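Nitrite oxidoreductase subunit C (Kuenenia stuttgartiensis, PDB 7B04) binds heme b and calcium ions and probably carries electrons as a heme-bearing subunit of the nitrite oxidoreductase complex. Local coordinates at residues 131-142 and 285-296; 224-235 and 246-254. One frame throughout, in Å; residues are numbered along the deposited sequence.

Interaction 1: residues 131-142 and 285-296. With CA (calcium ion), chain B; HEM (protoporphyrin IX containing Fe), chain D.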
loop_
_atom_site.group_PDB
_atom_site.type_symbol
_atom_site.label_atom_id
_atom_site.label_comp_id
_atom_site.label_asym_id
_atom_site.label_seq_id
_atom_site.Cartn_x
_atom_site.Cartn_y
_atom_site.Cartn_z
ATOM N N ARG C 131 37.235 -10.183 0.138
ATOM C CA ARG C 131 38.463 -9.521 -0.267
ATOM C C ARG C 131 39.616 -10.511 -0.227
ATOM O O ARG C 131 39.647 -11.431 0.599
ATOM C CB ARG C 131 38.790 -8.343 0.649
ATOM C CG ARG C 131 38.944 -8.805 2.100
ATOM C CD ARG C 131 39.580 -7.737 2.971
ATOM N NE ARG C 131 38.604 -6.737 3.371
ATOM C CZ ARG C 131 37.865 -6.843 4.469
ATOM N NH1 ARG C 131 37.985 -7.905 5.266
ATOM N NH2 ARG C 131 36.991 -5.893 4.766
ATOM N N ASP C 132 40.590 -10.287 -1.105
ATOM C CA ASP C 132 41.876 -10.960 -0.964
ATOM C C ASP C 132 42.689 -10.271 0.114
ATOM O O ASP C 132 42.704 -9.044 0.206
ATOM C CB ASP C 132 42.651 -10.966 -2.267
ATOM C CG ASP C 132 42.122 -11.983 -3.244
ATOM O OD1 ASP C 132 41.578 -11.563 -4.276
ATOM O OD2 ASP C 132 42.228 -13.195 -2.967
ATOM N N GLY C 133 43.348 -11.065 0.946
ATOM C CA GLY C 133 44.105 -10.512 2.050
ATOM C C GLY C 133 45.321 -11.349 2.386
ATOM O O GLY C 133 45.437 -12.518 1.998
ATOM N N ALA C 134 46.251 -10.713 3.093
ATOM C CA ALA C 134 47.437 -11.373 3.609
ATOM C C ALA C 134 47.761 -10.794 4.976
ATOM O O ALA C 134 47.445 -9.637 5.268
ATOM C CB ALA C 134 48.628 -11.203 2.669
ATOM N N ALA C 135 48.387 -11.609 5.820
ATOM C CA ALA C 135 48.684 -11.158 7.169
ATOM C C ALA C 135 49.948 -11.816 7.698
ATOM O O ALA C 135 50.251 -12.971 7.384
ATOM C CB ALA C 135 47.525 -11.437 8.130
ATOM N N LEU C 136 50.675 -11.057 8.510
ATOM C CA LEU C 136 51.827 -11.542 9.248
ATOM C C LEU C 136 51.573 -11.339 10.732
ATOM O O LEU C 136 50.849 -10.423 11.133
ATOM C CB LEU C 136 53.106 -10.813 8.835
ATOM C CG LEU C 136 53.509 -10.939 7.368
ATOM C CD1 LEU C 136 54.655 -9.995 7.050
ATOM C CD2 LEU C 136 53.882 -12.376 7.038
ATOM N N MET C 137 52.158 -12.206 11.551
ATOM C CA MET C 137 51.940 -12.137 12.985
ATOM C C MET C 137 53.249 -12.414 13.700
ATOM O O MET C 137 54.079 -13.202 13.241
ATOM C CB MET C 137 50.836 -13.085 13.464
ATOM C CG MET C 137 51.185 -14.540 13.591
ATOM S SD MET C 137 49.745 -15.385 14.267
ATOM C CE MET C 137 50.469 -16.925 14.792
ATOM N N PHE C 138 53.429 -11.734 14.822
ATOM C CA PHE C 138 54.655 -11.801 15.585
ATOM C C PHE C 138 54.321 -11.980 17.055
ATOM O O PHE C 138 53.347 -11.398 17.547
ATOM C CB PHE C 138 55.471 -10.511 15.422
ATOM C CG PHE C 138 55.846 -10.202 14.010
ATOM C CD1 PHE C 138 57.052 -10.638 13.494
ATOM C CD2 PHE C 138 54.993 -9.477 13.195
ATOM C CE1 PHE C 138 57.404 -10.354 12.191
ATOM C CE2 PHE C 138 55.337 -9.193 11.891
ATOM C CZ PHE C 138 56.545 -9.631 11.387
ATOM N N PRO C 139 55.095 -12.776 17.785
ATOM C CA PRO C 139 54.884 -12.831 19.227
ATOM C C PRO C 139 55.340 -11.512 19.813
ATOM O O PRO C 139 56.364 -10.956 19.407
ATOM C CB PRO C 139 55.784 -13.986 19.677
ATOM C CG PRO C 139 56.122 -14.743 18.413
ATOM C CD PRO C 139 56.161 -13.694 17.353
ATOM N N LEU C 140 54.573 -11.003 20.766
ATOM C CA LEU C 140 54.922 -9.743 21.395
ATOM C C LEU C 140 55.801 -10.035 22.604
ATOM O O LEU C 140 55.430 -10.833 23.472
ATOM C CB LEU C 140 53.656 -8.958 21.742
ATOM C CG LEU C 140 53.581 -7.898 22.833
ATOM C CD1 LEU C 140 54.400 -6.694 22.432
ATOM C CD2 LEU C 140 52.126 -7.497 22.981
ATOM N N GLY C 141 56.933 -9.338 22.681
ATOM C CA GLY C 141 58.000 -9.638 23.621
ATOM C C GLY C 141 58.974 -10.676 23.077
ATOM O O GLY C 141 58.836 -11.204 21.970
ATOM N N LYS C 142 59.986 -10.985 23.891
ATOM C CA LYS C 142 61.067 -11.892 23.503
ATOM C C LYS C 142 60.871 -13.265 24.130
ATOM O O LYS C 142 60.805 -13.392 25.357
ATOM C CB LYS C 142 62.425 -11.328 23.903
ATOM C CG LYS C 142 63.575 -12.316 23.746
ATOM C CD LYS C 142 63.820 -12.671 22.288
ATOM C CE LYS C 142 65.003 -13.617 22.148
ATOM N NZ LYS C 142 65.299 -13.945 20.725
ATOM N N GLU C 285 68.700 -8.822 16.869
ATOM C CA GLU C 285 67.870 -9.752 17.675
ATOM C C GLU C 285 67.029 -10.607 16.743
ATOM O O GLU C 285 66.810 -10.214 15.642
ATOM C CB GLU C 285 67.009 -9.037 18.710
ATOM C CG GLU C 285 66.522 -9.913 19.852
ATOM C CD GLU C 285 67.539 -10.722 20.637
ATOM O OE1 GLU C 285 67.632 -10.530 21.859
ATOM O OE2 GLU C 285 68.210 -11.569 20.035
ATOM N N SER C 286 66.654 -11.782 17.214
ATOM C CA SER C 286 65.841 -12.743 16.457
ATOM C C SER C 286 64.583 -13.015 17.252
ATOM O O SER C 286 64.638 -12.973 18.459
ATOM C CB SER C 286 66.591 -13.997 16.277
ATOM O OG SER C 286 67.115 -14.417 17.505
ATOM N N THR C 287 63.508 -13.245 16.523
ATOM C CA THR C 287 62.160 -13.585 17.026
ATOM C C THR C 287 61.554 -14.586 16.046
ATOM O O THR C 287 62.304 -15.247 15.367
ATOM C CB THR C 287 61.321 -12.338 17.298
ATOM O OG1 THR C 287 60.195 -12.717 18.074
ATOM C CG2 THR C 287 60.813 -11.677 16.050
ATOM N N TYR C 288 60.247 -14.766 16.083
ATOM C CA TYR C 288 59.529 -15.677 15.206
ATOM C C TYR C 288 58.409 -14.933 14.489
ATOM O O TYR C 288 58.038 -13.817 14.863
ATOM C CB TYR C 288 58.969 -16.878 15.990
ATOM C CG TYR C 288 60.023 -17.670 16.747
ATOM C CD1 TYR C 288 60.622 -17.154 17.890
ATOM C CD2 TYR C 288 60.422 -18.929 16.314
ATOM C CE1 TYR C 288 61.586 -17.864 18.580
ATOM C CE2 TYR C 288 61.386 -19.650 17.001
ATOM C CZ TYR C 288 61.964 -19.110 18.134
ATOM O OH TYR C 288 62.922 -19.817 18.823
ATOM N N PHE C 289 57.889 -15.547 13.427
ATOM C CA PHE C 289 56.755 -14.984 12.708
ATOM C C PHE C 289 55.907 -16.115 12.142
ATOM O O PHE C 289 56.326 -17.276 12.093
ATOM C CB PHE C 289 57.201 -14.012 11.603
ATOM C CG PHE C 289 57.651 -14.684 10.334
ATOM C CD1 PHE C 289 58.971 -15.063 10.167
ATOM C CD2 PHE C 289 56.755 -14.917 9.300
ATOM C CE1 PHE C 289 59.389 -15.671 8.998
ATOM C CE2 PHE C 289 57.166 -15.531 8.135
ATOM C CZ PHE C 289 58.485 -15.907 7.981
ATOM N N ASN C 290 54.702 -15.755 11.706
ATOM C CA ASN C 290 53.784 -16.680 11.059
ATOM C C ASN C 290 52.995 -15.920 10.003
ATOM O O ASN C 290 52.970 -14.688 9.988
ATOM C CB ASN C 290 52.843 -17.336 12.079
ATOM C CG ASN C 290 52.266 -18.646 11.587
ATOM O OD1 ASN C 290 52.514 -19.059 10.457
ATOM N ND2 ASN C 290 51.490 -19.310 12.437
ATOM N N MET C 291 52.350 -16.670 9.109
ATOM C CA MET C 291 51.781 -16.090 7.901
ATOM C C MET C 291 50.425 -16.714 7.603
ATOM O O MET C 291 50.127 -17.837 8.018
ATOM C CB MET C 291 52.727 -16.288 6.706
ATOM C CG MET C 291 52.345 -15.527 5.452
ATOM S SD MET C 291 53.286 -16.067 4.017
ATOM C CE MET C 291 54.918 -15.493 4.465
ATOM N N ALA C 292 49.602 -15.963 6.873
ATOM C CA ALA C 292 48.323 -16.451 6.376
ATOM C C ALA C 292 47.929 -15.628 5.158
ATOM O O ALA C 292 48.325 -14.467 5.022
ATOM C CB ALA C 292 47.226 -16.382 7.442
ATOM N N VAL C 293 47.147 -16.246 4.275
ATOM C CA VAL C 293 46.702 -15.622 3.032
ATOM C C VAL C 293 45.230 -15.960 2.829
ATOM O O VAL C 293 44.778 -17.051 3.191
ATOM C CB VAL C 293 47.555 -16.087 1.830
ATOM C CG1 VAL C 293 46.985 -15.573 0.517
ATOM C CG2 VAL C 293 49.000 -15.634 1.989
ATOM N N TRP C 294 44.475 -15.016 2.270
ATOM C CA TRP C 294 43.060 -15.204 1.981
ATOM C C TRP C 294 42.801 -14.994 0.497
ATOM O O TRP C 294 43.446 -14.164 -0.151
ATOM C CB TRP C 294 42.186 -14.250 2.799
ATOM C CG TRP C 294 42.281 -14.489 4.262
ATOM C CD1 TRP C 294 41.408 -15.190 5.040
ATOM C CD2 TRP C 294 43.328 -14.046 5.127
ATOM N NE1 TRP C 294 41.839 -15.196 6.343
ATOM C CE2 TRP C 294 43.020 -14.504 6.421
ATOM C CE3 TRP C 294 44.493 -13.300 4.934
ATOM C CZ2 TRP C 294 43.836 -14.242 7.515
ATOM C CZ3 TRP C 294 45.298 -13.042 6.016
ATOM C CH2 TRP C 294 44.969 -13.515 7.291
ATOM N N ASN C 295 41.845 -15.751 -0.036
ATOM C CA ASN C 295 41.406 -15.605 -1.421
ATOM C C ASN C 295 39.898 -15.401 -1.442
ATOM O O ASN C 295 39.138 -16.344 -1.203
ATOM C CB ASN C 295 41.804 -16.816 -2.266
ATOM C CG ASN C 295 41.556 -16.602 -3.749
ATOM O OD1 ASN C 295 41.344 -15.478 -4.203
ATOM N ND2 ASN C 295 41.580 -17.686 -4.513
ATOM N N GLY C 296 39.472 -14.167 -1.724
ATOM C CA GLY C 296 38.056 -13.852 -1.775
ATOM C C GLY C 296 37.284 -14.660 -2.796
ATOM O O GLY C 296 36.068 -14.823 -2.653
HETATM CA CA CA B . 41.676 -13.505 -5.479
HETATM C CHA HEM D . 40.874 -14.439 12.004
HETATM C CHB HEM D . 41.308 -19.100 13.358
HETATM C CHC HEM D . 46.033 -18.807 12.259
HETATM C CHD HEM D . 45.642 -14.079 11.064
HETATM C C1A HEM D . 40.599 -15.680 12.548
HETATM C C2A HEM D . 39.395 -16.048 13.264
HETATM C C3A HEM D . 39.503 -17.336 13.632
HETATM C C4A HEM D . 40.789 -17.830 13.182
HETATM C CMA HEM D . 38.462 -18.173 14.409
HETATM C CAA HEM D . 38.203 -15.092 13.499
HETATM C CBA HEM D . 38.011 -14.802 14.981
HETATM C CGA HEM D . 38.807 -13.585 15.356
HETATM O O1A HEM D . 39.354 -13.551 16.487
HETATM O O2A HEM D . 38.902 -12.659 14.510
HETATM C C1B HEM D . 42.619 -19.462 13.119
HETATM C C2B HEM D . 43.176 -20.799 13.168
HETATM C C3B HEM D . 44.490 -20.720 12.870
HETATM C C4B HEM D . 44.798 -19.324 12.607
HETATM C CMB HEM D . 42.336 -22.043 13.533
HETATM C CAB HEM D . 45.559 -21.841 12.766
HETATM C CBB HEM D . 45.293 -23.152 12.773
HETATM C C1C HEM D . 46.317 -17.535 11.790
HETATM C C2C HEM D . 47.580 -17.109 11.211
HETATM C C3C HEM D . 47.476 -15.819 10.876
HETATM C C4C HEM D . 46.148 -15.358 11.241
HETATM C CMC HEM D . 48.824 -18.002 11.002
HETATM C CAC HEM D . 48.584 -14.960 10.225
HETATM C CBC HEM D . 48.947 -13.784 10.741
HETATM C C1D HEM D . 44.289 -13.792 11.124
HETATM C C2D HEM D . 43.622 -12.619 10.585
HETATM C C3D HEM D . 42.318 -12.722 10.842
HETATM C C4D HEM D . 42.093 -13.964 11.558
HETATM C CMD HEM D . 44.286 -11.440 9.843
HETATM C CAD HEM D . 41.248 -11.683 10.442
HETATM C CBD HEM D . 40.531 -12.110 9.167
HETATM C CGD HEM D . 39.658 -10.983 8.677
HETATM O O1D HEM D . 39.066 -11.117 7.577
HETATM O O2D HEM D . 39.558 -9.942 9.374
HETATM N NA HEM D . 41.420 -16.791 12.529
HETATM N NB HEM D . 43.636 -18.598 12.776
HETATM N NC HEM D . 45.462 -16.439 11.798
HETATM N ND HEM D . 43.317 -14.598 11.710
HETATM FE FE HEM D . 43.380 -16.630 12.456
#
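Trp294 reaches the neighbouring strand because its CG is held beside its own backbone N (chi1 -64°), while in Met137 the CG sits between backbone N and carbonyl carbon (chi1 78°) and the extended chain runs alongside Asn290. The indole meets strand 133-139 with its edge: the ring atom CH2 of Trp294 comes to 3.4 Å from CB of Ala135, and Gly133 O lies in the ring plane. Farther along, CE of Met137 rests 3.6 Å from CB of Asn290. Beneath these contacts runs an antiparallel ladder in which Gly133, Ala135 and Met137 form hydrogen-bonded pairs with Trp294, Ala292 and Asn290. Their shared face carries the heme: Trp294 CH2 touches its methyl CMD at 3.4 Å, and Ala292 CB meets the vinyl carbon CAC at the same distance. On the reverse face Leu136 and Met291 lie side by side, CD2 of the leucine 3.8 Å from CG of the methionine, and pack on strand 108-116. At one end Asp132 chelates a calcium ion through both carboxylate oxygens, joined by Asn295 OD1 at 2.4 Å from the metal; carboxylate and amide are only 21° from coplanar. The backbone N of Gly296 adds a hydrogen bond to Asp132 OD2 (3.2 Å), arriving from above the carboxylate plane. Asp117, Thr119 and Asn121 complete the site. At the far end Lys142 NZ donates to Ser286 O at 2.6 Å. An antiparallel strand pair inside the sheet, bearing heme on one face and calcium at its end, is consistent with the DOMON-type heme domain of the ethylbenzene dehydrogenase family.

Interaction 2: residues 224-235 and 246-254. With CA (calcium ion), chain E.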
loop_
_atom_site.group_PDB
_atom_site.type_symbol
_atom_site.label_atom_id
_atom_site.label_comp_id
_atom_site.label_asym_id
_atom_site.label_seq_id
_atom_site.Cartn_x
_atom_site.Cartn_y
_atom_site.Cartn_z
ATOM N N LEU C 224 36.739 0.522 12.302
ATOM C CA LEU C 224 37.692 0.849 11.251
ATOM C C LEU C 224 37.218 0.340 9.897
ATOM O O LEU C 224 37.321 1.050 8.895
ATOM C CB LEU C 224 39.065 0.282 11.597
ATOM C CG LEU C 224 39.828 1.045 12.679
ATOM C CD1 LEU C 224 41.021 0.248 13.173
ATOM C CD2 LEU C 224 40.269 2.407 12.164
ATOM N N LEU C 225 36.615 -0.850 9.854
ATOM C CA LEU C 225 36.174 -1.387 8.569
ATOM C C LEU C 225 35.125 -0.510 7.895
ATOM O O LEU C 225 34.871 -0.678 6.697
ATOM C CB LEU C 225 35.616 -2.795 8.749
ATOM C CG LEU C 225 36.526 -3.818 9.419
ATOM C CD1 LEU C 225 35.851 -5.166 9.434
ATOM C CD2 LEU C 225 37.853 -3.903 8.691
ATOM N N SER C 226 34.532 0.434 8.625
ATOM C CA SER C 226 33.502 1.310 8.088
ATOM C C SER C 226 33.996 2.724 7.805
ATOM O O SER C 226 33.245 3.518 7.227
ATOM C CB SER C 226 32.319 1.374 9.058
ATOM O OG SER C 226 31.879 0.072 9.398
ATOM N N LEU C 227 35.223 3.054 8.184
ATOM C CA LEU C 227 35.754 4.402 8.064
ATOM C C LEU C 227 36.841 4.485 6.997
ATOM O O LEU C 227 37.368 3.464 6.545
ATOM C CB LEU C 227 36.333 4.878 9.404
ATOM C CG LEU C 227 35.380 5.015 10.591
ATOM C CD1 LEU C 227 36.148 5.445 11.830
ATOM C CD2 LEU C 227 34.271 6.005 10.278
ATOM N N PRO C 228 37.152 5.692 6.525
ATOM C CA PRO C 228 38.340 5.888 5.681
ATOM C C PRO C 228 39.634 5.897 6.482
ATOM O O PRO C 228 40.082 6.961 6.923
ATOM C CB PRO C 228 38.081 7.248 5.017
ATOM C CG PRO C 228 36.606 7.463 5.139
ATOM C CD PRO C 228 36.235 6.841 6.448
ATOM N N ARG C 229 40.242 4.724 6.684
ATOM C CA ARG C 229 41.396 4.622 7.572
ATOM C C ARG C 229 42.618 5.356 7.044
ATOM O O ARG C 229 43.539 5.627 7.823
ATOM C CB ARG C 229 41.831 3.161 7.762
ATOM C CG ARG C 229 40.882 2.215 8.462
ATOM C CD ARG C 229 39.708 1.867 7.589
ATOM N NE ARG C 229 40.030 1.690 6.177
ATOM C CZ ARG C 229 39.122 1.429 5.242
ATOM N NH1 ARG C 229 39.485 1.277 3.977
ATOM N NH2 ARG C 229 37.840 1.329 5.577
ATOM N N GLY C 230 42.660 5.669 5.751
ATOM C CA GLY C 230 43.860 6.273 5.202
ATOM C C GLY C 230 45.022 5.318 5.295
ATOM O O GLY C 230 46.176 5.744 5.421
ATOM N N ARG C 231 44.738 4.020 5.223
ATOM C CA ARG C 231 45.717 2.990 5.507
ATOM C C ARG C 231 45.335 1.733 4.737
ATOM O O ARG C 231 44.170 1.536 4.380
ATOM C CB ARG C 231 45.741 2.775 7.027
ATOM C CG ARG C 231 46.492 1.606 7.574
ATOM C CD ARG C 231 46.662 1.806 9.073
ATOM N NE ARG C 231 47.934 2.445 9.384
ATOM C CZ ARG C 231 48.066 3.713 9.762
ATOM N NH1 ARG C 231 47.001 4.498 9.857
ATOM N NH2 ARG C 231 49.271 4.201 10.025
ATOM N N ALA C 232 46.329 0.881 4.475
ATOM C CA ALA C 232 46.093 -0.361 3.750
ATOM C C ALA C 232 46.278 -1.618 4.589
ATOM O O ALA C 232 45.851 -2.695 4.156
ATOM C CB ALA C 232 47.014 -0.441 2.527
ATOM N N VAL C 233 46.888 -1.519 5.765
ATOM C CA VAL C 233 47.137 -2.669 6.625
ATOM C C VAL C 233 46.655 -2.312 8.021
ATOM O O VAL C 233 46.979 -1.237 8.534
ATOM C CB VAL C 233 48.627 -3.063 6.648
ATOM C CG1 VAL C 233 48.849 -4.276 7.538
ATOM C CG2 VAL C 233 49.126 -3.344 5.235
ATOM N N GLU C 234 45.938 -3.229 8.658
ATOM C CA GLU C 234 45.415 -2.976 9.991
ATOM C C GLU C 234 46.363 -3.561 11.029
ATOM O O GLU C 234 46.814 -4.702 10.895
ATOM C CB GLU C 234 44.015 -3.573 10.151
ATOM C CG GLU C 234 43.368 -3.298 11.503
ATOM C CD GLU C 234 42.026 -3.993 11.664
ATOM O OE1 GLU C 234 41.169 -3.469 12.408
ATOM O OE2 GLU C 234 41.827 -5.059 11.047
ATOM N N ASP C 235 46.678 -2.764 12.045
ATOM C CA ASP C 235 47.543 -3.183 13.137
ATOM C C ASP C 235 46.651 -3.652 14.276
ATOM O O ASP C 235 45.846 -2.874 14.797
ATOM C CB ASP C 235 48.446 -2.029 13.573
ATOM C CG ASP C 235 49.520 -2.461 14.544
ATOM O OD1 ASP C 235 50.348 -3.318 14.175
ATOM O OD2 ASP C 235 49.558 -1.918 15.666
ATOM N N SER C 246 41.197 -5.239 17.224
ATOM C CA SER C 246 41.797 -4.117 16.519
ATOM C C SER C 246 42.410 -3.132 17.506
ATOM O O SER C 246 41.786 -2.778 18.512
ATOM C CB SER C 246 40.755 -3.415 15.654
ATOM O OG SER C 246 41.341 -2.339 14.951
ATOM N N GLN C 247 43.631 -2.691 17.218
ATOM C CA GLN C 247 44.344 -1.767 18.087
ATOM C C GLN C 247 43.801 -0.350 17.960
ATOM O O GLN C 247 43.258 0.043 16.924
ATOM C CB GLN C 247 45.839 -1.754 17.765
ATOM C CG GLN C 247 46.566 -3.045 18.062
ATOM C CD GLN C 247 48.067 -2.843 18.133
ATOM O OE1 GLN C 247 48.551 -1.710 18.139
ATOM N NE2 GLN C 247 48.810 -3.939 18.180
ATOM N N ASP C 248 43.949 0.416 19.044
ATOM C CA ASP C 248 43.540 1.817 19.029
ATOM C C ASP C 248 44.511 2.669 18.220
ATOM O O ASP C 248 44.093 3.579 17.496
ATOM C CB ASP C 248 43.433 2.339 20.461
ATOM C CG ASP C 248 42.178 1.858 21.166
ATOM O OD1 ASP C 248 41.067 2.213 20.719
ATOM O OD2 ASP C 248 42.302 1.112 22.161
ATOM N N HIS C 249 45.810 2.397 18.339
ATOM C CA HIS C 249 46.866 3.149 17.667
ATOM C C HIS C 249 47.421 2.297 16.531
ATOM O O HIS C 249 48.148 1.329 16.777
ATOM C CB HIS C 249 47.968 3.542 18.651
ATOM C CG HIS C 249 48.876 4.617 18.145
ATOM N ND1 HIS C 249 50.001 4.349 17.393
ATOM C CD2 HIS C 249 48.828 5.964 18.279
ATOM C CE1 HIS C 249 50.605 5.484 17.088
ATOM N NE2 HIS C 249 49.913 6.479 17.613
ATOM N N GLN C 250 47.091 2.659 15.292
ATOM C CA GLN C 250 47.520 1.891 14.130
ATOM C C GLN C 250 48.881 2.390 13.664
ATOM O O GLN C 250 49.072 3.594 13.458
ATOM C CB GLN C 250 46.508 2.015 12.990
ATOM C CG GLN C 250 45.061 1.857 13.408
ATOM C CD GLN C 250 44.678 0.410 13.619
ATOM O OE1 GLN C 250 44.773 -0.408 12.704
ATOM N NE2 GLN C 250 44.238 0.085 14.827
ATOM N N ASP C 251 49.824 1.460 13.490
ATOM C CA ASP C 251 51.203 1.815 13.199
ATOM C C ASP C 251 51.772 1.184 11.936
ATOM O O ASP C 251 52.812 1.650 11.458
ATOM C CB ASP C 251 52.109 1.432 14.381
ATOM C CG ASP C 251 52.023 2.422 15.522
ATOM O OD1 ASP C 251 51.745 1.998 16.662
ATOM O OD2 ASP C 251 52.236 3.627 15.278
ATOM N N VAL C 252 51.139 0.155 11.384
ATOM C CA VAL C 252 51.649 -0.531 10.201
ATOM C C VAL C 252 50.936 0.006 8.968
ATOM O O VAL C 252 49.737 0.315 9.009
ATOM C CB VAL C 252 51.493 -2.061 10.328
ATOM C CG1 VAL C 252 50.029 -2.454 10.407
ATOM C CG2 VAL C 252 52.189 -2.772 9.174
ATOM N N ASP C 253 51.681 0.141 7.873
ATOM C CA ASP C 253 51.149 0.542 6.578
ATOM C C ASP C 253 51.743 -0.372 5.510
ATOM O O ASP C 253 52.560 -1.250 5.803
ATOM C CB ASP C 253 51.458 2.017 6.292
ATOM C CG ASP C 253 50.507 2.628 5.283
ATOM O OD1 ASP C 253 49.623 1.904 4.779
ATOM O OD2 ASP C 253 50.640 3.838 4.998
ATOM N N GLY C 254 51.339 -0.168 4.262
ATOM C CA GLY C 254 51.848 -1.002 3.186
ATOM C C GLY C 254 51.215 -0.646 1.858
ATOM O O GLY C 254 50.238 0.108 1.785
HETATM CA CA CA E . 50.210 -0.057 17.218
#
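Asp235 and Gln247 are joined by a backbone hydrogen bond, Gln247 N to Asp235 O, but elsewhere the two chains merely run close, with the CA atoms of Asp235 and Gln250 5.2 Å apart, and side chains do most of the joining. A shared calcium ion is one link. Asp235, its CG anti to the backbone N (chi1 -171°), sends OD2 to a calcium ion at 2.5 Å; Gln247 OE1 approaches the same ion with its amide turned 68° from the aspartate carboxylate. His249 contributes its carbonyl O and Asp251 its OD1, which also receives a hydrogen bond from His249 ND1 (3.0 Å) that probably helps to orient the carboxylate. Gln250 reaches back to accept the N-H of Asp235 on OE1 (3.1 Å), the donor standing above the amide plane. Arg231, bent at its third torsion, gives NE to Val252 O at 2.8 Å, in the guanidinium plane, while Gln250 O lies over one guanidinium face. Val233 and Val252 cross at about a right angle, CG1 to CG1 at 3.6 Å. Ser246 OG donates to Glu234 OE1 (2.8 Å), and the other oxygen of Glu234 forms salt bridges with Lys168 and with Arg209 of subunit B. Asp278 supplies the rest of the calcium shell. Around the contact, strand 233-238 pairs with strand 162-168 and strand 253-258 with strand 262-270; Val233 and Val252 touch the latter, and helix 169-175 packs on Ala232 and Glu234.

Overall arrangement
Interactions 1 and 2 illustrate how calcium sites can be distributed around a heme. Their centres lie 16 Å apart and their nearest atoms about 4 Å, without touching. Strand 162-168 bridges them, pairing with 133-139 on one side and with 233-238 on the other. The two calcium ions, CA of chain B in interaction 1 and CA of chain E in interaction 2, are 27.7 Å apart. Interaction 1 lines the heme pocket directly, whereas interaction 2 approaches it through Glu234, whose side chain is about 6 Å away. Arg209 of subunit B is hydrogen-bonded to the heme and forms a salt bridge with Glu234, so the partner subunit meets interaction 2 directly and interaction 1 by way of the heme it lines.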